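PDB 2BCO: succinylglutamate desuccinylase from Vibrio parahaemolyticus, which probably hydrolyses N-succinylglutamate to succinate and glutamate, the last step of arginine degradation by the AST pathway, using one zinc ion per subunit. Local coordinates for residues N113-D117 with A130-K134; K54-C60 with T148-L154; V137-Y141 with S207-A213. All coordinates share one frame; numbering follows the deposited sequence.

Overall arrangement
All three contacts lie in the catalytic domain of this zinc enzyme. Contact 2 pairs two parallel strands, and contact 3 joins two helices that pack on them, about 10 Å away between centres. Two hydrogen bonds tie these layers together: His-151 ND1 to Ser-207 OG at 2.6 Å, and Tyr-141 OH to Trp-150 O, also 2.6 Å. Contact 1 uses an earlier part of helix 125-141 and touches contact 2 by packing alone, Asn-113 OD1 to Asp-153 OD1 at 4.2 Å. The zinc ion, held by His-63, Glu-66 and His-155, is about 7 Å from the side chain of Asp-153 and about 11 Å from that of Phe-116 in contact 1.

Contact 1: N113-D117 with A130-K134; sequences NRLFD and ADTLK
Phe-116 lays one face of its ring on Ala-130, and most of the tight packing between the loop 113-117 and the helix 130-134 is built round that ring. The evidence is a CH-pi contact: CB of Ala-130 lies 4.1 Å from the ring centroid and 25° off the ring normal, displaced toward the rim. Two other helix residues meet the ring near its plane. CD1 of Leu-133 approaches CZ of Phe-116 to 3.6 Å, and CG of Lys-134 lies 4.0 Å from CD1 of Phe-116. The rim atom CE1 of Phe-116 also touches O of Ala-130 at 3.6 Å, a carbonyl already engaged by the helical bond from Lys-134 N. The ring is brought here by a first torsion of -69°, which places CG opposite the carbonyl carbon. Beside it, CB of Leu-115 rests against CB of Ala-130.

The other side, toward the partly exposed Lys-134 and Asp-117, is looser and wet. The lysine chain is fully extended beyond CG and runs past Phe-116 in the opposite sense, delivering NZ to a water molecule at 2.6 Å. That water donates to O of Leu-115 at 2.8 Å and to O of Asp-117 at 2.7 Å. The ammonium group thus reaches two loop carbonyls through one shared water.

The side chain of Phe-116 is about 8 Å from that of the zinc ligand His-155, consistent with a loop that borders the metal site without binding it. The loop precedes helix 125-141 and is also held to the start of helix 203-211: Asn-113 OD1 accepts from Phe-203 N, and the rings of Phe-116 and Phe-203 stack. Leu-133 and Lys-134 touch Phe-203 and Tyr-206 of the same helix, placing the contact where the loop and the two helices converge.

Contact 2: K54-C60 with T148-L154; sequences KNIIISC and TRWHLDL
Asn-55 pairs with Thr-148 just before strand 149-154, which runs parallel to strand 55-60, 11° apart. Backbone bonds lead from Asn-55 N with Thr-148 O to Leu-154 N with Ser-59 O at 2.7 Å.

Among polar side chains, ND2 of Asn-55 donates in its amide plane to OG1 of Thr-148 at 2.7 Å. NE2 of His-151 donates in its ring plane to OG of Ser-59 at 3.2 Å; ND1 bonds Ser-207 OG, fixing the ring's rotation. The Ser-59 hydroxyl donates to OD2 of Asp-153 at 2.8 Å, from above the carboxylate plane. Asp-153 OD1 bonds His-155, the zinc ligand farther along strand 149-157, making Asp-153 second-shell.

Among apolar contacts, CG2 of Ile-57 sits over one face of the His-151 ring, toward its rim, a CH-pi contact 3.9 Å from the centroid. On the other side of the sheet CG2 of Ile-56 meets CB of Trp-150, and CD of Lys-54 approaches NE1 of Trp-150 obliquely at 3.3 Å, NZ going on to Glu-247.

Parallel strands 90-95 and 214-220 of the catalytic domain flank the pair; helices 125-141 and 203-211 cover the His-151 face, helix 235-245 the Leu-152 face.

Contact 3: V137-Y141 with S207-A213; sequences VRDFY and SAENYSA
The rings of Tyr-141 and Tyr-211 meet obliquely, centroids 5.8 Å apart and planes at 43°. Ser-207 OG lies at the edge of the Tyr-141 ring, whose CD2 touches CB of Tyr-211 at 3.6 Å. Against the Tyr-211 ring, CG1 of Val-137 comes within 3.5 Å of CD2, again at an oblique approach. With chi1 at 168°, this methyl points opposite the backbone N and reaches across to the tyrosine. Next to it, CB of Arg-138 packs on OH of Tyr-211 at 3.4 Å. The guanidinium turns away, nearly perpendicular to that ring, and NE and NH2 both grip OD1 of Asp-139 in a side-on salt bridge. At the far end, CB of Ala-213 meets OH of Tyr-141 at 3.4 Å.

The helical segments cross at -58° with axes 11.6 Å apart, a spacing filled by these side chains.

Between the segments the adhesion is therefore van der Waals contact. The buried hydroxyls Tyr-141 OH and Ser-207 OG find their hydrogen-bond partners, Trp-150 O and His-151 ND1, on strand 149-157, so polar bonds fix each helix to the sheet while aromatic and aliphatic surfaces join the helices to each other.

Contact 1: N113-D117 with A130-K134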
loop_
_atom_site.group_PDB
_atom_site.type_symbol
_atom_site.label_atom_id
_atom_site.label_comp_id
_atom_site.label_asym_id
_atom_site.label_seq_id
_atom_site.Cartn_x
_atom_site.Cartn_y
_atom_site.Cartn_z
ATOM N N ASN A 113 7.453 7.681 -0.654
ATOM C CA ASN A 113 7.069 6.698 -1.651
ATOM C C ASN A 113 7.438 6.997 -3.103
ATOM O O ASN A 113 6.813 6.482 -4.026
ATOM C CB ASN A 113 5.577 6.400 -1.519
ATOM C CG ASN A 113 5.271 4.935 -1.697
ATOM O OD1 ASN A 113 6.082 4.075 -1.350
ATOM N ND2 ASN A 113 4.098 4.640 -2.223
ATOM N N ARG A 114 8.470 7.813 -3.292
ATOM C CA ARG A 114 8.979 8.150 -4.614
ATOM C C ARG A 114 10.483 7.888 -4.626
ATOM O O ARG A 114 11.160 8.119 -5.621
ATOM C CB ARG A 114 8.723 9.625 -4.927
ATOM C CG ARG A 114 7.375 9.895 -5.573
ATOM C CD ARG A 114 7.024 11.381 -5.561
ATOM N NE ARG A 114 5.655 11.619 -6.018
ATOM C CZ ARG A 114 4.967 12.736 -5.796
ATOM N NH1 ARG A 114 5.514 13.735 -5.116
ATOM N NH2 ARG A 114 3.726 12.854 -6.248
ATOM N N LEU A 115 10.990 7.373 -3.514
ATOM C CA LEU A 115 12.420 7.151 -3.343
ATOM C C LEU A 115 12.953 5.733 -3.439
ATOM O O LEU A 115 14.080 5.482 -3.027
ATOM C CB LEU A 115 12.843 7.739 -1.998
ATOM C CG LEU A 115 12.397 9.187 -1.777
ATOM C CD1 LEU A 115 12.818 9.660 -0.399
ATOM C CD2 LEU A 115 13.016 10.065 -2.860
ATOM N N PHE A 116 12.171 4.806 -3.980
ATOM C CA PHE A 116 12.633 3.429 -4.091
ATOM C C PHE A 116 13.165 3.033 -5.465
ATOM O O PHE A 116 13.660 1.921 -5.620
ATOM C CB PHE A 116 11.525 2.463 -3.669
ATOM C CG PHE A 116 11.211 2.517 -2.205
ATOM C CD1 PHE A 116 12.027 1.868 -1.281
ATOM C CD2 PHE A 116 10.132 3.272 -1.739
ATOM C CE1 PHE A 116 11.773 1.963 0.088
ATOM C CE2 PHE A 116 9.871 3.374 -0.376
ATOM C CZ PHE A 116 10.693 2.722 0.544
ATOM N N ASP A 117 13.066 3.916 -6.458
ATOM C CA ASP A 117 13.576 3.586 -7.791
ATOM C C ASP A 117 15.071 3.883 -7.941
ATOM O O ASP A 117 15.689 4.485 -7.064
ATOM C CB ASP A 117 12.780 4.306 -8.894
ATOM C CG ASP A 117 12.898 5.820 -8.830
ATOM O OD1 ASP A 117 12.352 6.483 -9.737
ATOM O OD2 ASP A 117 13.517 6.355 -7.884
ATOM N N ALA A 130 14.159 5.220 3.297
ATOM C CA ALA A 130 13.934 4.302 2.190
ATOM C C ALA A 130 15.112 3.323 2.107
ATOM O O ALA A 130 14.926 2.124 1.871
ATOM C CB ALA A 130 13.791 5.082 0.884
ATOM N N ASP A 131 16.322 3.847 2.307
ATOM C CA ASP A 131 17.523 3.030 2.269
ATOM C C ASP A 131 17.409 1.913 3.314
ATOM O O ASP A 131 17.745 0.758 3.040
ATOM C CB ASP A 131 18.758 3.901 2.540
ATOM C CG ASP A 131 19.495 4.303 1.262
ATOM O OD1 ASP A 131 18.874 4.859 0.336
ATOM O OD2 ASP A 131 20.716 4.057 1.188
ATOM N N THR A 132 16.926 2.259 4.505
ATOM C CA THR A 132 16.747 1.268 5.563
ATOM C C THR A 132 15.619 0.283 5.231
ATOM O O THR A 132 15.720 -0.903 5.534
ATOM C CB THR A 132 16.407 1.926 6.922
ATOM O OG1 THR A 132 17.511 2.736 7.353
ATOM C CG2 THR A 132 16.122 0.857 7.978
ATOM N N LEU A 133 14.545 0.770 4.614
ATOM C CA LEU A 133 13.425 -0.102 4.274
ATOM C C LEU A 133 13.822 -1.177 3.260
ATOM O O LEU A 133 13.367 -2.323 3.347
ATOM C CB LEU A 133 12.243 0.728 3.754
ATOM C CG LEU A 133 11.642 1.679 4.809
ATOM C CD1 LEU A 133 10.602 2.589 4.178
ATOM C CD2 LEU A 133 11.020 0.869 5.943
ATOM N N LYS A 134 14.681 -0.817 2.311
ATOM C CA LYS A 134 15.126 -1.784 1.313
ATOM C C LYS A 134 15.877 -2.914 2.007
ATOM O O LYS A 134 15.821 -4.063 1.570
ATOM C CB LYS A 134 16.043 -1.130 0.276
ATOM C CG LYS A 134 15.452 0.058 -0.451
ATOM C CD LYS A 134 16.425 0.558 -1.501
ATOM C CE LYS A 134 15.867 1.747 -2.255
ATOM N NZ LYS A 134 16.830 2.239 -3.287
HETATM O O HOH W 1 16.341 4.494 -4.445
#

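Contact 2: K54-C60 with T148-L154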
loop_
_atom_site.group_PDB
_atom_site.type_symbol
_atom_site.label_atom_id
_atom_site.label_comp_id
_atom_site.label_asym_id
_atom_site.label_seq_id
_atom_site.Cartn_x
_atom_site.Cartn_y
_atom_site.Cartn_z
ATOM N N LYS A 54 3.383 -18.376 4.520
ATOM C CA LYS A 54 3.517 -17.088 3.847
ATOM C C LYS A 54 4.450 -16.127 4.589
ATOM O O LYS A 54 4.581 -16.169 5.815
ATOM C CB LYS A 54 2.147 -16.426 3.677
ATOM C CG LYS A 54 1.212 -17.184 2.749
ATOM C CD LYS A 54 -0.044 -16.388 2.462
ATOM C CE LYS A 54 -0.944 -17.109 1.471
ATOM N NZ LYS A 54 -1.444 -18.410 2.003
ATOM N N ASN A 55 5.118 -15.279 3.821
ATOM C CA ASN A 55 6.015 -14.278 4.376
ATOM C C ASN A 55 5.415 -12.956 3.948
ATOM O O ASN A 55 5.616 -12.490 2.830
ATOM C CB ASN A 55 7.418 -14.478 3.818
ATOM C CG ASN A 55 8.037 -15.773 4.295
ATOM O OD1 ASN A 55 8.458 -15.883 5.445
ATOM N ND2 ASN A 55 8.068 -16.772 3.423
ATOM N N ILE A 56 4.645 -12.372 4.856
ATOM C CA ILE A 56 3.953 -11.125 4.586
ATOM C C ILE A 56 4.544 -9.897 5.251
ATOM O O ILE A 56 4.709 -9.848 6.470
ATOM C CB ILE A 56 2.484 -11.205 5.041
ATOM C CG1 ILE A 56 1.871 -12.544 4.626
ATOM C CG2 ILE A 56 1.703 -10.041 4.451
ATOM C CD1 ILE A 56 0.462 -12.751 5.160
ATOM N N ILE A 57 4.857 -8.901 4.436
ATOM C CA ILE A 57 5.359 -7.641 4.950
ATOM C C ILE A 57 4.115 -6.778 5.003
ATOM O O ILE A 57 3.418 -6.632 4.009
ATOM C CB ILE A 57 6.359 -6.964 3.992
ATOM C CG1 ILE A 57 7.648 -7.782 3.905
ATOM C CG2 ILE A 57 6.659 -5.541 4.478
ATOM C CD1 ILE A 57 8.660 -7.194 2.927
ATOM N N ILE A 58 3.814 -6.231 6.168
ATOM C CA ILE A 58 2.646 -5.382 6.298
ATOM C C ILE A 58 3.153 -4.024 6.758
ATOM O O ILE A 58 3.459 -3.833 7.926
ATOM C CB ILE A 58 1.656 -5.962 7.334
ATOM C CG1 ILE A 58 1.262 -7.392 6.926
ATOM C CG2 ILE A 58 0.416 -5.074 7.427
ATOM C CD1 ILE A 58 0.576 -8.188 8.034
ATOM N N SER A 59 3.259 -3.082 5.829
ATOM C CA SER A 59 3.746 -1.763 6.189
ATOM C C SER A 59 2.658 -0.704 6.188
ATOM O O SER A 59 1.668 -0.788 5.462
ATOM C CB SER A 59 4.901 -1.340 5.259
ATOM O OG SER A 59 4.513 -1.300 3.899
ATOM N N CYS A 60 2.844 0.290 7.037
ATOM C CA CYS A 60 1.911 1.389 7.122
ATOM C C CYS A 60 2.715 2.627 7.463
ATOM O O CYS A 60 3.873 2.532 7.885
ATOM C CB CYS A 60 0.867 1.124 8.207
ATOM S SG CYS A 60 1.554 0.948 9.835
ATOM N N THR A 148 5.928 -17.580 -1.762
ATOM C CA THR A 148 5.429 -17.313 -0.420
ATOM C C THR A 148 5.421 -15.817 -0.077
ATOM O O THR A 148 4.803 -15.408 0.896
ATOM C CB THR A 148 6.306 -18.011 0.637
ATOM O OG1 THR A 148 7.534 -17.280 0.796
ATOM C CG2 THR A 148 6.629 -19.443 0.198
ATOM N N ARG A 149 6.089 -15.002 -0.884
ATOM C CA ARG A 149 6.196 -13.573 -0.595
ATOM C C ARG A 149 5.003 -12.648 -0.857
ATOM O O ARG A 149 4.412 -12.640 -1.945
ATOM C CB ARG A 149 7.426 -13.028 -1.305
ATOM C CG ARG A 149 8.700 -13.748 -0.921
ATOM C CD ARG A 149 9.814 -13.402 -1.878
ATOM N NE ARG A 149 10.999 -14.235 -1.687
ATOM C CZ ARG A 149 12.008 -14.279 -2.552
ATOM N NH1 ARG A 149 11.959 -13.540 -3.654
ATOM N NH2 ARG A 149 13.065 -15.052 -2.316
ATOM N N TRP A 150 4.685 -11.850 0.162
ATOM C CA TRP A 150 3.589 -10.884 0.109
ATOM C C TRP A 150 4.038 -9.550 0.690
ATOM O O TRP A 150 4.815 -9.504 1.636
ATOM C CB TRP A 150 2.387 -11.344 0.944
ATOM C CG TRP A 150 1.635 -12.526 0.419
ATOM C CD1 TRP A 150 2.092 -13.803 0.296
ATOM C CD2 TRP A 150 0.256 -12.548 0.019
ATOM N NE1 TRP A 150 1.079 -14.625 -0.133
ATOM C CE2 TRP A 150 -0.057 -13.889 -0.298
ATOM C CE3 TRP A 150 -0.749 -11.577 -0.055
ATOM C CZ2 TRP A 150 -1.334 -14.272 -0.738
ATOM C CZ3 TRP A 150 -2.024 -11.964 -0.487
ATOM C CH2 TRP A 150 -2.305 -13.303 -0.804
ATOM N N HIS A 151 3.537 -8.465 0.119
ATOM C CA HIS A 151 3.838 -7.143 0.633
ATOM C C HIS A 151 2.607 -6.276 0.468
ATOM O O HIS A 151 2.214 -5.923 -0.640
ATOM C CB HIS A 151 5.018 -6.485 -0.086
ATOM C CG HIS A 151 5.416 -5.171 0.517
ATOM N ND1 HIS A 151 6.500 -4.441 0.080
ATOM C CD2 HIS A 151 4.872 -4.460 1.536
ATOM C CE1 HIS A 151 6.607 -3.338 0.801
ATOM N NE2 HIS A 151 5.632 -3.324 1.691
ATOM N N LEU A 152 1.995 -5.952 1.594
ATOM C CA LEU A 152 0.813 -5.115 1.616
ATOM C C LEU A 152 1.198 -3.785 2.259
ATOM O O LEU A 152 1.434 -3.711 3.467
ATOM C CB LEU A 152 -0.295 -5.801 2.423
ATOM C CG LEU A 152 -1.128 -6.921 1.787
ATOM C CD1 LEU A 152 -0.292 -7.813 0.905
ATOM C CD2 LEU A 152 -1.756 -7.737 2.890
ATOM N N ASP A 153 1.291 -2.747 1.436
ATOM C CA ASP A 153 1.638 -1.405 1.903
ATOM C C ASP A 153 0.340 -0.624 2.112
ATOM O O ASP A 153 -0.343 -0.278 1.146
ATOM C CB ASP A 153 2.501 -0.681 0.868
ATOM C CG ASP A 153 3.059 0.617 1.403
ATOM O OD1 ASP A 153 3.477 1.485 0.611
ATOM O OD2 ASP A 153 3.086 0.761 2.639
ATOM N N LEU A 154 0.027 -0.315 3.366
ATOM C CA LEU A 154 -1.229 0.364 3.702
ATOM C C LEU A 154 -1.219 1.894 3.759
ATOM O O LEU A 154 -0.512 2.502 4.572
ATOM C CB LEU A 154 -1.745 -0.202 5.023
ATOM C CG LEU A 154 -1.561 -1.720 5.158
ATOM C CD1 LEU A 154 -2.181 -2.201 6.481
ATOM C CD2 LEU A 154 -2.222 -2.430 3.953
#

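Contact 3: V137-Y141 with S207-A213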
loop_
_atom_site.group_PDB
_atom_site.type_symbol
_atom_site.label_atom_id
_atom_site.label_comp_id
_atom_site.label_asym_id
_atom_site.label_seq_id
_atom_site.Cartn_x
_atom_site.Cartn_y
_atom_site.Cartn_z
ATOM N N VAL A 137 13.446 -5.347 3.778
ATOM C CA VAL A 137 12.814 -6.213 2.801
ATOM C C VAL A 137 13.752 -7.360 2.474
ATOM O O VAL A 137 13.352 -8.531 2.473
ATOM C CB VAL A 137 12.488 -5.443 1.493
ATOM C CG1 VAL A 137 12.096 -6.421 0.392
ATOM C CG2 VAL A 137 11.361 -4.460 1.740
ATOM N N ARG A 138 15.005 -7.008 2.196
ATOM C CA ARG A 138 16.020 -7.987 1.861
ATOM C C ARG A 138 16.157 -9.044 2.957
ATOM O O ARG A 138 16.096 -10.243 2.676
ATOM C CB ARG A 138 17.364 -7.291 1.649
ATOM C CG ARG A 138 18.486 -8.210 1.183
ATOM C CD ARG A 138 19.832 -7.561 1.443
ATOM N NE ARG A 138 20.056 -7.347 2.872
ATOM C CZ ARG A 138 21.069 -6.643 3.371
ATOM N NH1 ARG A 138 21.948 -6.081 2.552
ATOM N NH2 ARG A 138 21.211 -6.505 4.683
ATOM N N ASP A 139 16.329 -8.599 4.203
ATOM C CA ASP A 139 16.497 -9.520 5.326
ATOM C C ASP A 139 15.296 -10.422 5.574
ATOM O O ASP A 139 15.449 -11.584 5.953
ATOM C CB ASP A 139 16.804 -8.751 6.615
ATOM C CG ASP A 139 18.178 -8.099 6.598
ATOM O OD1 ASP A 139 18.952 -8.331 5.634
ATOM O OD2 ASP A 139 18.484 -7.352 7.558
ATOM N N PHE A 140 14.101 -9.886 5.369
ATOM C CA PHE A 140 12.891 -10.653 5.595
ATOM C C PHE A 140 12.639 -11.708 4.518
ATOM O O PHE A 140 12.232 -12.822 4.829
ATOM C CB PHE A 140 11.696 -9.705 5.684
ATOM C CG PHE A 140 10.414 -10.387 6.046
ATOM C CD1 PHE A 140 10.234 -10.936 7.315
ATOM C CD2 PHE A 140 9.380 -10.486 5.118
ATOM C CE1 PHE A 140 9.036 -11.570 7.656
ATOM C CE2 PHE A 140 8.178 -11.118 5.447
ATOM C CZ PHE A 140 8.006 -11.663 6.721
ATOM N N TYR A 141 12.872 -11.362 3.257
ATOM C CA TYR A 141 12.651 -12.310 2.175
ATOM C C TYR A 141 13.829 -13.252 1.938
ATOM O O TYR A 141 13.714 -14.204 1.167
ATOM C CB TYR A 141 12.328 -11.585 0.861
ATOM C CG TYR A 141 10.956 -10.941 0.819
ATOM C CD1 TYR A 141 9.853 -11.559 1.417
ATOM C CD2 TYR A 141 10.748 -9.743 0.137
ATOM C CE1 TYR A 141 8.569 -10.997 1.333
ATOM C CE2 TYR A 141 9.472 -9.174 0.042
ATOM C CZ TYR A 141 8.385 -9.803 0.642
ATOM O OH TYR A 141 7.129 -9.231 0.553
ATOM N N SER A 207 9.214 -4.111 -3.838
ATOM C CA SER A 207 9.132 -5.504 -3.427
ATOM C C SER A 207 8.739 -6.392 -4.597
ATOM O O SER A 207 9.260 -7.485 -4.746
ATOM C CB SER A 207 8.113 -5.666 -2.294
ATOM O OG SER A 207 8.655 -5.213 -1.067
ATOM N N ALA A 208 7.813 -5.916 -5.422
ATOM C CA ALA A 208 7.366 -6.679 -6.577
ATOM C C ALA A 208 8.490 -6.825 -7.604
ATOM O O ALA A 208 8.758 -7.923 -8.098
ATOM C CB ALA A 208 6.166 -5.998 -7.217
ATOM N N GLU A 209 9.150 -5.714 -7.914
ATOM C CA GLU A 209 10.230 -5.715 -8.895
ATOM C C GLU A 209 11.481 -6.441 -8.458
ATOM O O GLU A 209 12.110 -7.122 -9.260
ATOM C CB GLU A 209 10.610 -4.281 -9.283
ATOM C CG GLU A 209 11.865 -4.151 -10.173
ATOM C CD GLU A 209 11.771 -4.949 -11.471
ATOM O OE1 GLU A 209 10.711 -4.899 -12.122
ATOM O OE2 GLU A 209 12.760 -5.614 -11.847
ATOM N N ASN A 210 11.843 -6.316 -7.190
ATOM C CA ASN A 210 13.070 -6.937 -6.717
ATOM C C ASN A 210 12.950 -8.244 -5.971
ATOM O O ASN A 210 13.961 -8.893 -5.712
ATOM C CB ASN A 210 13.833 -5.934 -5.861
ATOM C CG ASN A 210 14.388 -4.798 -6.679
ATOM O OD1 ASN A 210 15.291 -4.998 -7.483
ATOM N ND2 ASN A 210 13.841 -3.605 -6.500
ATOM N N TYR A 211 11.737 -8.645 -5.613
ATOM C CA TYR A 211 11.588 -9.898 -4.884
ATOM C C TYR A 211 10.372 -10.705 -5.311
ATOM O O TYR A 211 10.023 -11.691 -4.673
ATOM C CB TYR A 211 11.546 -9.609 -3.383
ATOM C CG TYR A 211 12.844 -9.021 -2.875
ATOM C CD1 TYR A 211 13.926 -9.842 -2.564
ATOM C CD2 TYR A 211 13.013 -7.642 -2.755
ATOM C CE1 TYR A 211 15.154 -9.306 -2.142
ATOM C CE2 TYR A 211 14.239 -7.093 -2.335
ATOM C CZ TYR A 211 15.302 -7.934 -2.031
ATOM O OH TYR A 211 16.504 -7.413 -1.607
ATOM N N SER A 212 9.751 -10.288 -6.408
ATOM C CA SER A 212 8.582 -10.975 -6.947
ATOM C C SER A 212 7.482 -11.165 -5.912
ATOM O O SER A 212 6.793 -12.184 -5.920
ATOM C CB SER A 212 8.986 -12.349 -7.497
ATOM O OG SER A 212 10.015 -12.222 -8.462
ATOM N N ALA A 213 7.315 -10.195 -5.022
ATOM C CA ALA A 213 6.290 -10.313 -3.993
ATOM C C ALA A 213 4.912 -9.958 -4.546
ATOM O O ALA A 213 4.792 -9.135 -5.444
ATOM C CB ALA A 213 6.630 -9.399 -2.804
#